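Local atomic coordinates of DUF1902 domain-containing protein (Thermus thermophilus, PDB entry 1WV8), a protein that is of unknown function but belongs to the DUF1902 family of the Met-repressor clan. Residues A[18-30]-A[41-53]. Residues are numbered along the deposited sequence; the frame is centred on the assembly and turned at random.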
ATOM      1  N   VAL A  18       9.113   6.844   2.266  1.00 30.31           N
ATOM      2  CA  VAL A  18       9.865   7.164   1.062  1.00 34.84           C
ATOM      3  C   VAL A  18       9.436   6.320  -0.120  1.00 30.10           C
ATOM      4  O   VAL A  18       9.394   5.103  -0.027  1.00 28.24           O
ATOM      5  CB  VAL A  18      11.376   6.953   1.316  1.00 39.57           C
ATOM      6  CG1 VAL A  18      12.151   7.043   0.014  1.00 27.37           C
ATOM      7  CG2 VAL A  18      11.864   7.990   2.312  1.00 33.95           C
ATOM      8  N   ALA A  19       9.140   6.975  -1.235  1.00 30.62           N
ATOM      9  CA  ALA A  19       8.682   6.262  -2.419  1.00 30.47           C
ATOM     10  C   ALA A  19       9.822   5.629  -3.206  1.00 39.64           C
ATOM     11  O   ALA A  19      10.891   6.216  -3.370  1.00 44.13           O
ATOM     12  CB  ALA A  19       7.898   7.206  -3.306  1.00 33.75           C
ATOM     13  N   GLU A  20       9.574   4.424  -3.700  1.00 34.06           N
ATOM     14  CA  GLU A  20      10.552   3.692  -4.490  1.00 34.51           C
ATOM     15  C   GLU A  20       9.811   2.918  -5.575  1.00 39.90           C
ATOM     16  O   GLU A  20       8.854   2.211  -5.286  1.00 33.89           O
ATOM     17  CB  GLU A  20      11.320   2.714  -3.592  1.00 42.39           C
ATOM     18  CG  GLU A  20      12.309   1.818  -4.316  1.00 46.04           C
ATOM     19  CD  GLU A  20      13.352   2.609  -5.087  1.00 63.48           C
ATOM     20  OE1 GLU A  20      13.589   3.787  -4.731  1.00 58.32           O
ATOM     21  OE2 GLU A  20      13.932   2.049  -6.046  1.00 55.33           O
ATOM     22  N   SER A  21      10.246   3.034  -6.822  1.00 33.69           N
ATOM     23  CA  SER A  21       9.564   2.305  -7.877  1.00 37.05           C
ATOM     24  C   SER A  21      10.443   1.847  -9.026  1.00 41.79           C
ATOM     25  O   SER A  21      11.230   2.611  -9.564  1.00 44.75           O
ATOM     26  CB  SER A  21       8.425   3.143  -8.446  1.00 45.36           C
ATOM     27  OG  SER A  21       7.707   2.402  -9.418  1.00 40.34           O
ATOM     28  N   ASP A  22      10.277   0.589  -9.411  1.00 49.37           N
ATOM     29  CA  ASP A  22      11.026   0.012 -10.516  1.00 58.76           C
ATOM     30  C   ASP A  22      10.252   0.252 -11.819  1.00 62.66           C
ATOM     31  O   ASP A  22      10.789   0.065 -12.915  1.00 70.06           O
ATOM     32  CB  ASP A  22      11.214  -1.490 -10.293  1.00 71.26           C
ATOM     33  CG  ASP A  22      12.320  -2.072 -11.145  1.00 85.42           C
ATOM     34  OD1 ASP A  22      13.490  -1.683 -10.941  1.00 92.33           O
ATOM     35  OD2 ASP A  22      12.023  -2.913 -12.020  1.00 94.84           O
ATOM     36  N   ASP A  23       8.990   0.666 -11.696  1.00 57.19           N
ATOM     37  CA  ASP A  23       8.147   0.936 -12.860  1.00 54.32           C
ATOM     38  C   ASP A  23       8.125   2.426 -13.216  1.00 49.77           C
ATOM     39  O   ASP A  23       7.766   2.795 -14.329  1.00 52.99           O
ATOM     40  CB  ASP A  23       6.698   0.459 -12.620  1.00 54.49           C
ATOM     41  CG  ASP A  23       6.583  -1.054 -12.451  1.00 60.87           C
ATOM     42  OD1 ASP A  23       7.357  -1.794 -13.090  1.00 63.52           O
ATOM     43  OD2 ASP A  23       5.697  -1.509 -11.693  1.00 64.27           O
ATOM     44  N   VAL A  24       8.509   3.279 -12.271  1.00 50.05           N
ATOM     45  CA  VAL A  24       8.512   4.722 -12.491  1.00 48.50           C
ATOM     46  C   VAL A  24       9.927   5.300 -12.408  1.00 57.86           C
ATOM     47  O   VAL A  24      10.572   5.242 -11.363  1.00 61.17           O
ATOM     48  CB  VAL A  24       7.612   5.423 -11.453  1.00 45.31           C
ATOM     49  CG1 VAL A  24       7.577   6.906 -11.707  1.00 44.94           C
ATOM     50  CG2 VAL A  24       6.213   4.848 -11.518  1.00 50.09           C
ATOM     51  N   PRO A  25      10.422   5.874 -13.520  1.00 66.38           N
ATOM     52  CA  PRO A  25      11.758   6.473 -13.631  1.00 66.70           C
ATOM     53  C   PRO A  25      11.983   7.724 -12.797  1.00 65.14           C
ATOM     54  O   PRO A  25      11.077   8.539 -12.618  1.00 65.88           O
ATOM     55  CB  PRO A  25      11.883   6.774 -15.126  1.00 76.16           C
ATOM     56  CG  PRO A  25      10.950   5.784 -15.765  1.00 78.61           C
ATOM     57  CD  PRO A  25       9.766   5.850 -14.838  1.00 75.11           C
ATOM     58  N   GLY A  26      13.211   7.869 -12.305  1.00 59.01           N
ATOM     59  CA  GLY A  26      13.580   9.026 -11.513  1.00 55.86           C
ATOM     60  C   GLY A  26      12.610   9.406 -10.415  1.00 56.79           C
ATOM     61  O   GLY A  26      12.390  10.593 -10.170  1.00 58.39           O
ATOM     62  N   LEU A  27      12.023   8.416  -9.751  1.00 57.97           N
ATOM     63  CA  LEU A  27      11.096   8.716  -8.672  1.00 57.77           C
ATOM     64  C   LEU A  27      11.852   8.924  -7.368  1.00 60.15           C
ATOM     65  O   LEU A  27      12.540   8.029  -6.872  1.00 62.59           O
ATOM     66  CB  LEU A  27      10.063   7.594  -8.503  1.00 51.25           C
ATOM     67  CG  LEU A  27       9.101   7.775  -7.323  1.00 43.25           C
ATOM     68  CD1 LEU A  27       8.451   9.159  -7.373  1.00 38.83           C
ATOM     69  CD2 LEU A  27       8.041   6.686  -7.362  1.00 44.28           C
ATOM     70  N   ALA A  28      11.726  10.124  -6.821  1.00 55.28           N
ATOM     71  CA  ALA A  28      12.382  10.455  -5.569  1.00 62.21           C
ATOM     72  C   ALA A  28      11.432  11.352  -4.797  1.00 59.47           C
ATOM     73  O   ALA A  28      11.332  12.547  -5.077  1.00 61.29           O
ATOM     74  CB  ALA A  28      13.693  11.175  -5.844  1.00 65.89           C
ATOM     75  N   THR A  29      10.718  10.778  -3.836  1.00 51.94           N
ATOM     76  CA  THR A  29       9.774  11.569  -3.057  1.00 48.32           C
ATOM     77  C   THR A  29       9.357  10.885  -1.762  1.00 42.21           C
ATOM     78  O   THR A  29       9.343   9.655  -1.668  1.00 46.01           O
ATOM     79  CB  THR A  29       8.513  11.899  -3.899  1.00 58.61           C
ATOM     80  OG1 THR A  29       7.558  12.592  -3.084  1.00 59.68           O
ATOM     81  CG2 THR A  29       7.884  10.620  -4.460  1.00 51.49           C
ATOM     82  N   GLU A  30       9.025  11.692  -0.759  1.00 33.08           N
ATOM     83  CA  GLU A  30       8.604  11.169   0.534  1.00 40.00           C
ATOM     84  C   GLU A  30       7.578  12.114   1.147  1.00 26.31           C
ATOM     85  O   GLU A  30       7.345  13.198   0.622  1.00 28.78           O
ATOM     86  CB  GLU A  30       9.798  11.049   1.488  1.00 46.62           C
ATOM     87  CG  GLU A  30      10.316  12.391   1.956  1.00 58.88           C
ATOM     88  CD  GLU A  30      11.485  12.880   1.137  1.00 66.28           C
ATOM     89  OE1 GLU A  30      11.464  12.719  -0.099  1.00 79.68           O
ATOM     90  OE2 GLU A  30      12.425  13.434   1.740  1.00 72.16           O
ATOM     91  N   LEU A  41       2.392  11.605  -5.060  1.00 31.95           N
ATOM     92  CA  LEU A  41       2.600  10.670  -6.163  1.00 36.73           C
ATOM     93  C   LEU A  41       1.657  10.907  -7.346  1.00 45.81           C
ATOM     94  O   LEU A  41       2.064  10.821  -8.504  1.00 44.40           O
ATOM     95  CB  LEU A  41       2.448   9.229  -5.659  1.00 37.31           C
ATOM     96  CG  LEU A  41       3.710   8.512  -5.150  1.00 46.70           C
ATOM     97  CD1 LEU A  41       4.622   9.498  -4.486  1.00 38.36           C
ATOM     98  CD2 LEU A  41       3.333   7.394  -4.178  1.00 27.82           C
ATOM     99  N   ALA A  42       0.400  11.202  -7.039  1.00 44.39           N
ATOM    100  CA  ALA A  42      -0.614  11.439  -8.059  1.00 53.21           C
ATOM    101  C   ALA A  42      -0.182  12.521  -9.034  1.00 52.02           C
ATOM    102  O   ALA A  42      -0.512  12.474 -10.217  1.00 57.49           O
ATOM    103  CB  ALA A  42      -1.925  11.832  -7.400  1.00 36.67           C
ATOM    104  N   VAL A  43       0.566  13.492  -8.527  1.00 54.87           N
ATOM    105  CA  VAL A  43       1.046  14.595  -9.345  1.00 55.45           C
ATOM    106  C   VAL A  43       2.352  14.255 -10.062  1.00 57.84           C
ATOM    107  O   VAL A  43       2.434  14.317 -11.289  1.00 57.66           O
ATOM    108  CB  VAL A  43       1.279  15.849  -8.486  1.00 49.09           C
ATOM    109  CG1 VAL A  43       1.715  16.994  -9.363  1.00 57.09           C
ATOM    110  CG2 VAL A  43       0.012  16.212  -7.729  1.00 51.39           C
HETATM  111  N   MSE A  44       3.366  13.886  -9.288  1.00 53.26           N
HETATM  112  CA  MSE A  44       4.680  13.561  -9.832  1.00 50.06           C
HETATM  113  C   MSE A  44       4.801  12.409 -10.820  1.00 49.36           C
HETATM  114  O   MSE A  44       5.491  12.536 -11.830  1.00 55.67           O
HETATM  115  CB  MSE A  44       5.655  13.298  -8.694  1.00 59.24           C
HETATM  116  CG  MSE A  44       6.060  14.522  -7.920  1.00 71.83           C
HETATM  117 SE   MSE A  44       7.449  14.011  -6.696  1.00102.56          SE
HETATM  118  CE  MSE A  44       8.744  13.328  -7.975  1.00 55.36           C
ATOM    119  N   VAL A  45       4.161  11.282 -10.527  1.00 43.73           N
ATOM    120  CA  VAL A  45       4.256  10.112 -11.397  1.00 45.68           C
ATOM    121  C   VAL A  45       3.880  10.343 -12.864  1.00 52.44           C
ATOM    122  O   VAL A  45       4.585   9.892 -13.763  1.00 53.07           O
ATOM    123  CB  VAL A  45       3.425   8.932 -10.834  1.00 46.19           C
ATOM    124  CG1 VAL A  45       3.357   7.802 -11.853  1.00 33.03           C
ATOM    125  CG2 VAL A  45       4.073   8.421  -9.550  1.00 42.42           C
ATOM    126  N   PRO A  46       2.768  11.046 -13.131  1.00 59.58           N
ATOM    127  CA  PRO A  46       2.435  11.253 -14.545  1.00 65.28           C
ATOM    128  C   PRO A  46       3.582  12.014 -15.202  1.00 65.02           C
ATOM    129  O   PRO A  46       4.132  11.585 -16.227  1.00 54.00           O
ATOM    130  CB  PRO A  46       1.146  12.074 -14.483  1.00 63.63           C
ATOM    131  CG  PRO A  46       0.530  11.635 -13.176  1.00 67.00           C
ATOM    132  CD  PRO A  46       1.732  11.622 -12.258  1.00 56.99           C
ATOM    133  N   GLU A  47       3.940  13.133 -14.576  1.00 62.45           N
ATOM    134  CA  GLU A  47       5.022  13.997 -15.040  1.00 67.51           C
ATOM    135  C   GLU A  47       6.283  13.213 -15.380  1.00 69.96           C
ATOM    136  O   GLU A  47       6.846  13.377 -16.461  1.00 72.40           O
ATOM    137  CB  GLU A  47       5.367  15.038 -13.973  1.00 62.16           C
ATOM    138  CG  GLU A  47       4.187  15.839 -13.460  1.00 79.08           C
ATOM    139  CD  GLU A  47       4.588  16.850 -12.395  1.00 84.50           C
ATOM    140  OE1 GLU A  47       5.316  16.465 -11.454  1.00 90.91           O
ATOM    141  OE2 GLU A  47       4.172  18.025 -12.491  1.00 86.45           O
ATOM    142  N   LEU A  48       6.726  12.367 -14.451  1.00 69.75           N
ATOM    143  CA  LEU A  48       7.933  11.565 -14.652  1.00 65.35           C
ATOM    144  C   LEU A  48       7.795  10.590 -15.807  1.00 64.77           C
ATOM    145  O   LEU A  48       8.773  10.297 -16.494  1.00 70.30           O
ATOM    146  CB  LEU A  48       8.288  10.801 -13.372  1.00 64.61           C
ATOM    147  CG  LEU A  48       8.777  11.661 -12.198  1.00 73.77           C
ATOM    148  CD1 LEU A  48       8.895  10.818 -10.938  1.00 75.71           C
ATOM    149  CD2 LEU A  48      10.115  12.279 -12.552  1.00 72.04           C
ATOM    150  N   LEU A  49       6.581  10.088 -16.021  1.00 66.53           N
ATOM    151  CA  LEU A  49       6.324   9.145 -17.108  1.00 63.52           C
ATOM    152  C   LEU A  49       6.369   9.834 -18.471  1.00 62.57           C
ATOM    153  O   LEU A  49       6.772   9.233 -19.468  1.00 55.64           O
ATOM    154  CB  LEU A  49       4.970   8.465 -16.905  1.00 57.58           C
ATOM    155  CG  LEU A  49       4.943   7.451 -15.764  1.00 53.16           C
ATOM    156  CD1 LEU A  49       3.507   7.045 -15.463  1.00 56.99           C
ATOM    157  CD2 LEU A  49       5.781   6.239 -16.142  1.00 50.47           C
ATOM    158  N   GLU A  50       5.958  11.098 -18.516  1.00 55.31           N
ATOM    159  CA  GLU A  50       5.981  11.837 -19.768  1.00 64.77           C
ATOM    160  C   GLU A  50       7.416  12.252 -20.067  1.00 66.63           C
ATOM    161  O   GLU A  50       7.953  11.937 -21.131  1.00 59.65           O
ATOM    162  CB  GLU A  50       5.068  13.059 -19.669  1.00 69.79           C
ATOM    163  CG  GLU A  50       3.651  12.689 -19.244  1.00 74.13           C
ATOM    164  CD  GLU A  50       2.706  13.870 -19.219  1.00 80.05           C
ATOM    165  OE1 GLU A  50       3.090  14.931 -18.681  1.00 81.17           O
ATOM    166  OE2 GLU A  50       1.574  13.735 -19.728  1.00 88.37           O
ATOM    167  N   GLU A  51       8.040  12.932 -19.107  1.00 68.85           N
ATOM    168  CA  GLU A  51       9.421  13.383 -19.246  1.00 70.86           C
ATOM    169  C   GLU A  51      10.315  12.253 -19.740  1.00 71.36           C
ATOM    170  O   GLU A  51      11.348  12.493 -20.357  1.00 74.98           O
ATOM    171  CB  GLU A  51       9.955  13.899 -17.910  1.00 69.34           C
ATOM    172  CG  GLU A  51       9.101  14.980 -17.270  1.00 81.31           C
ATOM    173  CD  GLU A  51       9.713  15.534 -15.992  1.00 89.79           C
ATOM    174  OE1 GLU A  51      10.118  14.732 -15.124  1.00 92.90           O
ATOM    175  OE2 GLU A  51       9.783  16.772 -15.849  1.00 96.55           O
ATOM    176  N   ASN A  52       9.916  11.019 -19.456  1.00 71.30           N
ATOM    177  CA  ASN A  52      10.677   9.848 -19.881  1.00 74.76           C
ATOM    178  C   ASN A  52       9.882   9.060 -20.921  1.00 75.04           C
ATOM    179  O   ASN A  52       8.728   9.381 -21.208  1.00 77.01           O
ATOM    180  CB  ASN A  52      10.982   8.957 -18.674  1.00 76.52           C
ATOM    181  CG  ASN A  52      11.941   9.609 -17.697  1.00 78.49           C
ATOM    182  OD1 ASN A  52      13.140   9.702 -17.956  1.00 86.13           O
ATOM    183  ND2 ASN A  52      11.415  10.077 -16.571  1.00 75.81           N
ATOM    184  N   GLY A  53      10.506   8.041 -21.501  1.00 72.69           N
ATOM    185  CA  GLY A  53       9.811   7.236 -22.489  1.00 80.69           C
ATOM    186  C   GLY A  53       8.661   6.482 -21.846  1.00 84.59           C
ATOM    187  O   GLY A  53       8.846   5.383 -21.323  1.00 91.27           O
TER
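The side-chain amide of N52 folds back onto the helix it follows, its ND2 donating to L48 O at 2.7 Å. An N-H...O angle of 159° marks the bond as fairly straight, and the donor lies in the carbonyl plane, at a C=O...N angle of 146°. This bond limits rotation of the amide, whose ND2 also packs against P25 CB at 3.6 Å.

No hydrogen bond joins 18-30 to 41-53 directly; the 505 Å² buried between them is mainly apolar contact. L48 points into the bend at 24-27, where its CD1 is 3.6 Å from P25 O and equally close to G26 O. The same methyl meets L27 CD1 at 4.0 Å, the two side chains crossing at about a right angle. V24 forks over the helix: CG1, anti to the backbone N (chi1 -178°), reaches L48, while CG2 lies 4.1 Å from V45 CG1. Replacing L48 with an alanine would probably open a gap beneath 24-27 and leave V24 CG1 and L27 CD1 without their shared methyl partner.

At the other end, M44 is extended at chi2, carrying the selenium of this selenomethionine to 3.7 Å from T29 CB as the side chains pass in opposite directions; the bend at chi3 then turns CE toward L27 CD1 and A28 O. T29 CG2 to L41 CD1 is tight for two methyls, at 3.4 Å. L41 and V45 also pack on strand 61-69, while V45 touches L70, and L49 F72, of the second subunit. S21 OG accepts from D23 N, forming an ST turn, and is hydrogen-bonded to K5 O of strand 3-11.

These contacts close a loop from an inner strand over helix 34-51, which packs on the same mixed sheet: a two-layer alpha+beta arrangement.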